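Local coordinates for protein HIAXHD3 (PDB 3ZXK) that probably removes arabinofuranose side chains from arabinoxylan as a family 43 glycoside hydrolase, the starting point for engineering endo-xylanase activity, at residues I465-F479 / R491-R503. Residues are numbered along the deposited sequence; the frame is centred on the assembly and turned at random.
Sequences ITPAFGTNTERTTTF and RLGPAFAMTNSWR. With AHR (alpha-L-arabinofuranose), chain C; XYP (beta-D-xylopyranose), chain B.
F469 turns its ring edge to W502: CD1 of the indole lies near the plane of the phenylalanine ring, 3.9 Å from F469 CZ, and N500 O sits at the same rim. One face of W502 carries C5 of the arabinofuranose and C5 of a xylose; R503 CG lies over the other. With its CG between backbone N and carbonyl carbon (chi1 61°), the indole is turned under both sugars, a broad apolar plate suited to their C-H groups. A leucine in place of W502 would probably leave both sugars without this flat platform and the F469 edge without one of its neighbours. Farther along, T478 CG2, the methyl of a beta-branched threonine, stands 3.5 Å above the centre of the flat R491 guanidinium.

A carboxamide suits N500 because it can donate and accept at once: its ND2 donates to T473 O (2.8 Å) from above the carbonyl plane, while OD1 takes a proton from a water that also bridges R475 N and M498 O. Flexible M498 lays SD 3.2 Å from T477 OG1, a buried hydroxyl with no hydrogen-bond partner in the model. Paired T477 and F496 belong to an antiparallel beta hairpin at the edge of the concanavalin A-like sandwich, whose adjoining loops bring F469 and W502 to the glycan pocket.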
ATOM      1  N   ILE A 465       8.242   0.357  14.316  1.00  6.32           N
ATOM      2  CA  ILE A 465       8.463   1.048  13.043  1.00  5.76           C
ATOM      3  C   ILE A 465       8.642   2.548  13.245  1.00  6.11           C
ATOM      4  O   ILE A 465       8.451   3.336  12.309  1.00  6.49           O
ATOM      5  CB  ILE A 465       7.407   0.724  11.941  1.00  5.30           C
ATOM      6  CG1 ILE A 465       5.957   0.984  12.402  1.00  5.09           C
ATOM      7  CG2 ILE A 465       7.590  -0.727  11.499  1.00  5.31           C
ATOM      8  CD1 ILE A 465       4.934   1.082  11.275  1.00  6.60           C
ATOM      9  N   THR A 466       9.011   2.957  14.454  1.00  6.38           N
ATOM     10  CA  THR A 466       9.293   4.383  14.685  1.00  6.38           C
ATOM     11  C   THR A 466      10.293   4.869  13.620  1.00  6.07           C
ATOM     12  O   THR A 466      11.312   4.218  13.420  1.00  6.19           O
ATOM     13  CB  THR A 466       9.900   4.600  16.088  1.00  7.43           C
ATOM     14  OG1 THR A 466       9.002   4.079  17.078  1.00  8.47           O
ATOM     15  CG2 THR A 466      10.136   6.093  16.362  1.00  7.09           C
ATOM     16  N   PRO A 467       9.988   5.958  12.886  1.00  5.93           N
ATOM     17  CA  PRO A 467      10.844   6.356  11.767  1.00  5.80           C
ATOM     18  C   PRO A 467      12.317   6.500  12.164  1.00  5.93           C
ATOM     19  O   PRO A 467      12.656   7.017  13.237  1.00  6.45           O
ATOM     20  CB  PRO A 467      10.223   7.676  11.301  1.00  5.98           C
ATOM     21  CG  PRO A 467       8.782   7.492  11.615  1.00  6.84           C
ATOM     22  CD  PRO A 467       8.761   6.774  12.931  1.00  6.57           C
ATOM     23  N   ALA A 468      13.174   6.018  11.279  1.00  5.33           N
ATOM     24  CA  ALA A 468      14.628   6.079  11.524  1.00  5.83           C
ATOM     25  C   ALA A 468      15.350   6.418  10.232  1.00  6.40           C
ATOM     26  O   ALA A 468      16.549   6.221  10.125  1.00  6.70           O
ATOM     27  CB  ALA A 468      15.143   4.773  12.128  1.00  6.00           C
ATOM     28  N   PHE A 469      14.615   6.976   9.268  1.00  6.87           N
ATOM     29  CA  PHE A 469      15.178   7.235   7.951  1.00  7.23           C
ATOM     30  C   PHE A 469      16.232   8.332   8.058  1.00  8.34           C
ATOM     31  O   PHE A 469      16.013   9.367   8.686  1.00  8.89           O
ATOM     32  CB  PHE A 469      14.053   7.679   7.010  1.00  7.39           C
ATOM     33  CG  PHE A 469      14.390   7.592   5.550  1.00  7.92           C
ATOM     34  CD1 PHE A 469      14.833   6.389   4.973  1.00  8.81           C
ATOM     35  CD2 PHE A 469      14.188   8.688   4.737  1.00  7.96           C
ATOM     36  CE1 PHE A 469      15.094   6.309   3.606  1.00  9.90           C
ATOM     37  CE2 PHE A 469      14.443   8.620   3.377  1.00  9.05           C
ATOM     38  CZ  PHE A 469      14.892   7.431   2.808  1.00  9.83           C
ATOM     39  N   GLY A 470      17.384   8.078   7.450  1.00  9.14           N
ATOM     40  CA  GLY A 470      18.495   9.042   7.467  1.00 10.19           C
ATOM     41  C   GLY A 470      19.335   9.004   8.749  1.00 10.41           C
ATOM     42  O   GLY A 470      20.311   9.744   8.866  1.00 12.09           O
ATOM     43  N   THR A 471      18.935   8.188   9.721  1.00 10.34           N
ATOM     44  CA  THR A 471      19.714   8.016  10.960  1.00 10.10           C
ATOM     45  C   THR A 471      20.655   6.821  10.882  1.00 10.73           C
ATOM     46  O   THR A 471      20.623   6.061   9.907  1.00 11.90           O
ATOM     47  CB  THR A 471      18.810   7.837  12.201  1.00  9.29           C
ATOM     48  OG1 THR A 471      18.310   6.489  12.264  1.00  9.28           O
ATOM     49  CG2 THR A 471      17.644   8.857  12.184  1.00 10.48           C
ATOM     50  N   ASN A 472      21.461   6.643  11.933  1.00 10.95           N
ATOM     51  CA  ASN A 472      22.340   5.490  12.055  1.00 13.10           C
ATOM     52  C   ASN A 472      21.754   4.465  13.023  1.00 12.87           C
ATOM     53  O   ASN A 472      22.484   3.660  13.582  1.00 16.44           O
ATOM     54  CB  ASN A 472      23.738   5.913  12.528  1.00 13.45           C
ATOM     55  CG  ASN A 472      24.509   6.716  11.489  1.00 15.14           C
ATOM     56  OD1 ASN A 472      24.090   6.844  10.334  1.00 18.69           O
ATOM     57  ND2 ASN A 472      25.656   7.256  11.899  1.00 18.39           N
ATOM     58  N   THR A 473      20.446   4.521  13.254  1.00 11.95           N
ATOM     59  CA  THR A 473      19.794   3.582  14.183  1.00 12.80           C
ATOM     60  C   THR A 473      18.802   2.666  13.474  1.00 11.11           C
ATOM     61  O   THR A 473      17.918   3.150  12.748  1.00 11.25           O
ATOM     62  CB  THR A 473      19.027   4.323  15.289  1.00 14.52           C
ATOM     63  OG1 THR A 473      19.931   5.161  16.025  1.00 17.65           O
ATOM     64  CG2 THR A 473      18.376   3.334  16.273  1.00 16.50           C
ATOM     65  N   GLU A 474      18.907   1.357  13.716  1.00 10.59           N
ATOM     66  CA  GLU A 474      17.938   0.394  13.184  1.00  9.63           C
ATOM     67  C   GLU A 474      16.997  -0.029  14.301  1.00  9.04           C
ATOM     68  O   GLU A 474      17.434  -0.339  15.403  1.00 11.49           O
ATOM     69  CB  GLU A 474      18.642  -0.829  12.568  1.00 10.46           C
ATOM     70  CG  GLU A 474      19.380  -0.500  11.286  1.00 11.83           C
ATOM     71  CD  GLU A 474      19.997  -1.708  10.599  1.00 14.34           C
ATOM     72  OE1 GLU A 474      20.169  -2.760  11.245  1.00 14.25           O
ATOM     73  OE2 GLU A 474      20.328  -1.609   9.395  1.00 16.09           O
ATOM     74  N   ARG A 475      15.705  -0.003  14.026  1.00  7.45           N
ATOM     75  CA  ARG A 475      14.717  -0.450  14.988  1.00  7.30           C
ATOM     76  C   ARG A 475      14.738  -1.970  15.101  1.00  6.98           C
ATOM     77  O   ARG A 475      15.291  -2.682  14.252  1.00  6.95           O
ATOM     78  CB  ARG A 475      13.323  -0.026  14.528  1.00  7.22           C
ATOM     79  CG  ARG A 475      13.130   1.458  14.288  1.00  7.65           C
ATOM     80  CD  ARG A 475      13.447   2.275  15.535  1.00  8.79           C
ATOM     81  NE  ARG A 475      13.391   3.710  15.254  1.00  8.77           N
ATOM     82  CZ  ARG A 475      14.020   4.645  15.959  1.00 10.28           C
ATOM     83  NH1 ARG A 475      14.774   4.315  17.008  1.00 12.72           N
ATOM     84  NH2 ARG A 475      13.920   5.912  15.594  1.00 11.91           N
ATOM     85  N   THR A 476      14.128  -2.478  16.163  1.00  7.03           N
ATOM     86  CA  THR A 476      14.102  -3.923  16.331  1.00  7.87           C
ATOM     87  C   THR A 476      12.687  -4.453  16.568  1.00  8.22           C
ATOM     88  O   THR A 476      11.773  -3.739  17.040  1.00  9.10           O
ATOM     89  CB  THR A 476      15.002  -4.385  17.495  1.00  9.09           C
ATOM     90  OG1 THR A 476      14.518  -3.801  18.707  1.00 12.46           O
ATOM     91  CG2 THR A 476      16.462  -3.984  17.275  1.00 10.29           C
ATOM     92  N   THR A 477      12.534  -5.723  16.209  1.00  7.63           N
ATOM     93  CA  THR A 477      11.322  -6.502  16.411  1.00  7.05           C
ATOM     94  C   THR A 477      11.650  -7.727  17.248  1.00  6.78           C
ATOM     95  O   THR A 477      12.723  -8.339  17.098  1.00  7.32           O
ATOM     96  CB  THR A 477      10.748  -6.957  15.052  1.00  7.77           C
ATOM     97  OG1 THR A 477      10.208  -5.818  14.374  1.00  7.94           O
ATOM     98  CG2 THR A 477       9.633  -8.011  15.226  1.00  8.85           C
ATOM     99  N   THR A 478      10.719  -8.075  18.134  1.00  6.99           N
ATOM    100  CA  THR A 478      10.831  -9.301  18.947  1.00  6.72           C
ATOM    101  C   THR A 478       9.681 -10.274  18.661  1.00  5.75           C
ATOM    102  O   THR A 478       8.624  -9.870  18.178  1.00  6.65           O
ATOM    103  CB  THR A 478      10.935  -8.992  20.447  1.00  8.23           C
ATOM    104  OG1 THR A 478       9.869  -8.129  20.857  1.00 10.66           O
ATOM    105  CG2 THR A 478      12.304  -8.311  20.742  1.00  9.42           C
ATOM    106  N   PHE A 479       9.921 -11.561  18.920  1.00  5.44           N
ATOM    107  CA  PHE A 479       8.996 -12.626  18.571  1.00  4.86           C
ATOM    108  C   PHE A 479       8.628 -13.455  19.809  1.00  5.14           C
ATOM    109  O   PHE A 479       9.482 -13.701  20.677  1.00  5.21           O
ATOM    110  CB  PHE A 479       9.626 -13.540  17.510  1.00  4.82           C
ATOM    111  CG  PHE A 479       9.905 -12.852  16.184  1.00  4.70           C
ATOM    112  CD1 PHE A 479      11.100 -12.164  15.951  1.00  5.41           C
ATOM    113  CD2 PHE A 479       8.966 -12.903  15.160  1.00  4.76           C
ATOM    114  CE1 PHE A 479      11.341 -11.516  14.741  1.00  6.27           C
ATOM    115  CE2 PHE A 479       9.207 -12.276  13.941  1.00  5.69           C
ATOM    116  CZ  PHE A 479      10.385 -11.564  13.733  1.00  5.40           C
ATOM    117  N   ARG A 491       9.025 -15.253  24.953  1.00  8.35           N
ATOM    118  CA  ARG A 491       9.979 -14.675  24.009  1.00  8.08           C
ATOM    119  C   ARG A 491      10.895 -15.753  23.410  1.00  7.94           C
ATOM    120  O   ARG A 491      11.386 -16.628  24.124  1.00  9.23           O
ATOM    121  CB  ARG A 491      10.782 -13.605  24.755  1.00  9.42           C
ATOM    122  CG  ARG A 491      11.992 -13.067  24.032  1.00  9.73           C
ATOM    123  CD  ARG A 491      11.657 -12.103  22.904  1.00 10.49           C
ATOM    124  NE  ARG A 491      12.911 -11.761  22.241  1.00 12.50           N
ATOM    125  CZ  ARG A 491      13.771 -10.839  22.674  1.00 12.64           C
ATOM    126  NH1 ARG A 491      13.490 -10.103  23.758  1.00 14.71           N
ATOM    127  NH2 ARG A 491      14.907 -10.651  22.015  1.00 14.07           N
ATOM    128  N   LEU A 492      11.148 -15.670  22.101  1.00  7.48           N
ATOM    129  CA  LEU A 492      12.049 -16.618  21.444  1.00  7.86           C
ATOM    130  C   LEU A 492      12.967 -15.906  20.463  1.00  8.12           C
ATOM    131  O   LEU A 492      12.514 -15.203  19.573  1.00  8.33           O
ATOM    132  CB  LEU A 492      11.277 -17.725  20.719  1.00  7.85           C
ATOM    133  CG  LEU A 492      12.095 -18.872  20.096  1.00  7.57           C
ATOM    134  CD1 LEU A 492      12.818 -19.685  21.186  1.00  8.11           C
ATOM    135  CD2 LEU A 492      11.163 -19.772  19.289  1.00  8.23           C
ATOM    136  N   GLY A 493      14.264 -16.116  20.629  1.00  8.92           N
ATOM    137  CA  GLY A 493      15.224 -15.606  19.678  1.00  9.22           C
ATOM    138  C   GLY A 493      15.718 -14.235  20.072  1.00  9.48           C
ATOM    139  O   GLY A 493      15.209 -13.626  21.016  1.00  9.90           O
ATOM    140  N   PRO A 494      16.733 -13.736  19.341  1.00 10.77           N
ATOM    141  CA  PRO A 494      17.277 -12.380  19.507  1.00 11.00           C
ATOM    142  C   PRO A 494      16.285 -11.304  19.056  1.00 10.93           C
ATOM    143  O   PRO A 494      15.273 -11.625  18.413  1.00 11.37           O
ATOM    144  CB  PRO A 494      18.522 -12.402  18.614  1.00 11.91           C
ATOM    145  CG  PRO A 494      18.216 -13.408  17.560  1.00 12.74           C
ATOM    146  CD  PRO A 494      17.354 -14.448  18.199  1.00 11.46           C
ATOM    147  N   ALA A 495      16.559 -10.039  19.393  1.00 10.70           N
ATOM    148  CA  ALA A 495      15.799  -8.928  18.812  1.00 10.62           C
ATOM    149  C   ALA A 495      16.311  -8.738  17.396  1.00 11.03           C
ATOM    150  O   ALA A 495      17.529  -8.725  17.159  1.00 15.62           O
ATOM    151  CB  ALA A 495      15.990  -7.652  19.618  1.00 11.87           C
ATOM    152  N   PHE A 496      15.403  -8.599  16.447  1.00  9.16           N
ATOM    153  CA  PHE A 496      15.793  -8.557  15.044  1.00  8.52           C
ATOM    154  C   PHE A 496      15.887  -7.114  14.570  1.00  8.54           C
ATOM    155  O   PHE A 496      14.912  -6.366  14.675  1.00  9.18           O
ATOM    156  CB  PHE A 496      14.786  -9.354  14.209  1.00  9.01           C
ATOM    157  CG  PHE A 496      14.911  -9.142  12.722  1.00  8.45           C
ATOM    158  CD1 PHE A 496      15.923  -9.771  11.988  1.00  9.26           C
ATOM    159  CD2 PHE A 496      14.011  -8.320  12.053  1.00  8.76           C
ATOM    160  CE1 PHE A 496      16.013  -9.585  10.611  1.00  8.34           C
ATOM    161  CE2 PHE A 496      14.119  -8.113  10.687  1.00  9.32           C
ATOM    162  CZ  PHE A 496      15.113  -8.747   9.970  1.00  9.34           C
ATOM    163  N   ALA A 497      17.062  -6.743  14.056  1.00  7.84           N
ATOM    164  CA  ALA A 497      17.317  -5.404  13.562  1.00  7.87           C
ATOM    165  C   ALA A 497      16.744  -5.243  12.144  1.00  7.92           C
ATOM    166  O   ALA A 497      17.020  -6.045  11.237  1.00  9.07           O
ATOM    167  CB  ALA A 497      18.809  -5.112  13.557  1.00  8.20           C
ATOM    168  N   MET A 498      15.989  -4.174  11.958  1.00  7.39           N
ATOM    169  CA  MET A 498      15.239  -3.944  10.715  1.00  7.58           C
ATOM    170  C   MET A 498      15.947  -2.971   9.801  1.00  6.99           C
ATOM    171  O   MET A 498      16.543  -1.984  10.267  1.00  8.16           O
ATOM    172  CB  MET A 498      13.857  -3.420  11.048  1.00  8.79           C
ATOM    173  CG  MET A 498      13.101  -4.343  11.984  1.00  9.03           C
ATOM    174  SD  MET A 498      11.893  -3.459  12.983  1.00  9.66           S
ATOM    175  CE  MET A 498      10.785  -2.980  11.663  1.00  8.42           C
ATOM    176  N   THR A 499      15.888  -3.213   8.486  1.00  6.78           N
ATOM    177  CA  THR A 499      16.529  -2.273   7.552  1.00  7.53           C
ATOM    178  C   THR A 499      15.800  -0.920   7.422  1.00  7.27           C
ATOM    179  O   THR A 499      14.566  -0.873   7.468  1.00  6.77           O
ATOM    180  CB  THR A 499      16.740  -2.893   6.157  1.00  7.90           C
ATOM    181  OG1 THR A 499      17.515  -1.982   5.367  1.00  9.60           O
ATOM    182  CG2 THR A 499      15.402  -3.201   5.490  1.00  8.16           C
ATOM    183  N   ASN A 500      16.570   0.168   7.257  1.00  7.18           N
ATOM    184  CA  ASN A 500      16.012   1.501   6.921  1.00  7.91           C
ATOM    185  C   ASN A 500      16.112   1.843   5.437  1.00  7.49           C
ATOM    186  O   ASN A 500      15.735   2.950   5.041  1.00  8.88           O
ATOM    187  CB  ASN A 500      16.699   2.618   7.715  1.00  8.62           C
ATOM    188  CG  ASN A 500      16.402   2.537   9.188  1.00  9.95           C
ATOM    189  OD1 ASN A 500      15.249   2.306   9.594  1.00  9.86           O
ATOM    190  ND2 ASN A 500      17.451   2.688  10.009  1.00 10.41           N
ATOM    191  N   SER A 501      16.592   0.904   4.619  1.00  6.53           N
ATOM    192  CA  SER A 501      16.740   1.137   3.197  1.00  7.91           C
ATOM    193  C   SER A 501      15.380   1.375   2.540  1.00  7.39           C
ATOM    194  O   SER A 501      14.374   0.742   2.903  1.00  7.70           O
ATOM    195  CB  SER A 501      17.377  -0.075   2.541  1.00  7.90           C
ATOM    196  OG  SER A 501      17.477   0.110   1.134  1.00  9.93           O
ATOM    197  N   TRP A 502      15.379   2.250   1.552  1.00  7.75           N
ATOM    198  CA  TRP A 502      14.190   2.550   0.766  1.00  7.36           C
ATOM    199  C   TRP A 502      14.074   1.730  -0.476  1.00  6.39           C
ATOM    200  O   TRP A 502      13.042   1.752  -1.097  1.00  6.31           O
ATOM    201  CB  TRP A 502      14.142   4.040   0.431  1.00  8.24           C
ATOM    202  CG  TRP A 502      15.305   4.543  -0.379  1.00  9.53           C
ATOM    203  CD1 TRP A 502      16.443   5.193   0.076  1.00 10.80           C
ATOM    204  CD2 TRP A 502      15.462   4.476  -1.841  1.00  9.78           C
ATOM    205  NE1 TRP A 502      17.287   5.505  -0.977  1.00 11.83           N
ATOM    206  CE2 TRP A 502      16.748   5.103  -2.153  1.00 11.86           C
ATOM    207  CE3 TRP A 502      14.686   3.972  -2.888  1.00 11.12           C
ATOM    208  CZ2 TRP A 502      17.208   5.230  -3.465  1.00 13.16           C
ATOM    209  CZ3 TRP A 502      15.166   4.085  -4.194  1.00 12.77           C
ATOM    210  CH2 TRP A 502      16.396   4.700  -4.475  1.00 14.76           C
ATOM    211  N   ARG A 503      15.111   0.979  -0.857  1.00  6.57           N
ATOM    212  CA  ARG A 503      15.123   0.352  -2.186  1.00  7.00           C
ATOM    213  C   ARG A 503      14.006  -0.651  -2.507  1.00  5.78           C
ATOM    214  O   ARG A 503      13.553  -0.720  -3.653  1.00  6.52           O
ATOM    215  CB  ARG A 503      16.509  -0.218  -2.505  1.00  8.61           C
ATOM    216  CG  ARG A 503      17.584   0.866  -2.535  1.00 12.99           C
ATOM    217  CD  ARG A 503      18.864   0.443  -3.229  1.00 18.90           C
ATOM    218  NE  ARG A 503      19.835   1.539  -3.233  1.00 25.93           N
ATOM    219  CZ  ARG A 503      19.940   2.470  -4.181  1.00 28.99           C
ATOM    220  NH1 ARG A 503      19.135   2.458  -5.235  1.00 30.18           N
ATOM    221  NH2 ARG A 503      20.867   3.421  -4.078  1.00 31.15           N
TER
HETATM  222  O5  AHR C   3      13.374   8.640  -0.466  1.00 12.55           O
HETATM  223  C5  AHR C   3      12.791   7.375  -0.839  1.00 13.07           C
HETATM  224  C4  AHR C   3      11.968   7.471  -2.127  1.00 14.68           C
HETATM  225  O4  AHR C   3      12.782   7.917  -3.210  1.00 15.54           O
HETATM  226  C3  AHR C   3      10.824   8.479  -2.147  1.00 12.47           C
HETATM  227  O3  AHR C   3       9.642   7.992  -1.529  1.00 12.69           O
HETATM  228  C2  AHR C   3      10.565   8.723  -3.609  1.00 15.72           C
HETATM  229  O2  AHR C   3      10.160  10.082  -3.863  1.00 15.79           O
HETATM  230  C1  AHR C   3      11.925   8.468  -4.226  1.00 17.61           C
HETATM  231  O1  XYP B   1      18.791  10.424  -2.066  1.00 41.94           O
HETATM  232  C1  XYP B   1      17.622  10.265  -2.878  1.00 39.18           C
HETATM  233  C2  XYP B   1      17.972  10.192  -4.370  1.00 38.73           C
HETATM  234  C3  XYP B   1      16.680  10.076  -5.180  1.00 34.86           C
HETATM  235  C4  XYP B   1      15.916   8.834  -4.724  1.00 33.49           C
HETATM  236  C5  XYP B   1      15.723   8.830  -3.200  1.00 34.93           C
HETATM  237  O2  XYP B   1      18.702  11.347  -4.794  1.00 44.28           O
HETATM  238  O3  XYP B   1      16.950   9.996  -6.589  1.00 35.74           O
HETATM  239  O4  XYP B   1      14.661   8.768  -5.420  1.00 23.92           O
HETATM  240  O5  XYP B   1      16.957   9.055  -2.495  1.00 38.65           O
HETATM  241  O   HOH W   1      20.238   3.035   9.407  1.00 35.20           O
HETATM  242  O   HOH W   2      19.476   0.153   7.511  1.00 14.54           O
HETATM  243  O   HOH W   3      15.113   0.163  11.301  1.00  6.88           O
HETATM  244  O   HOH W   4      12.698 -12.434  19.368  1.00  6.90           O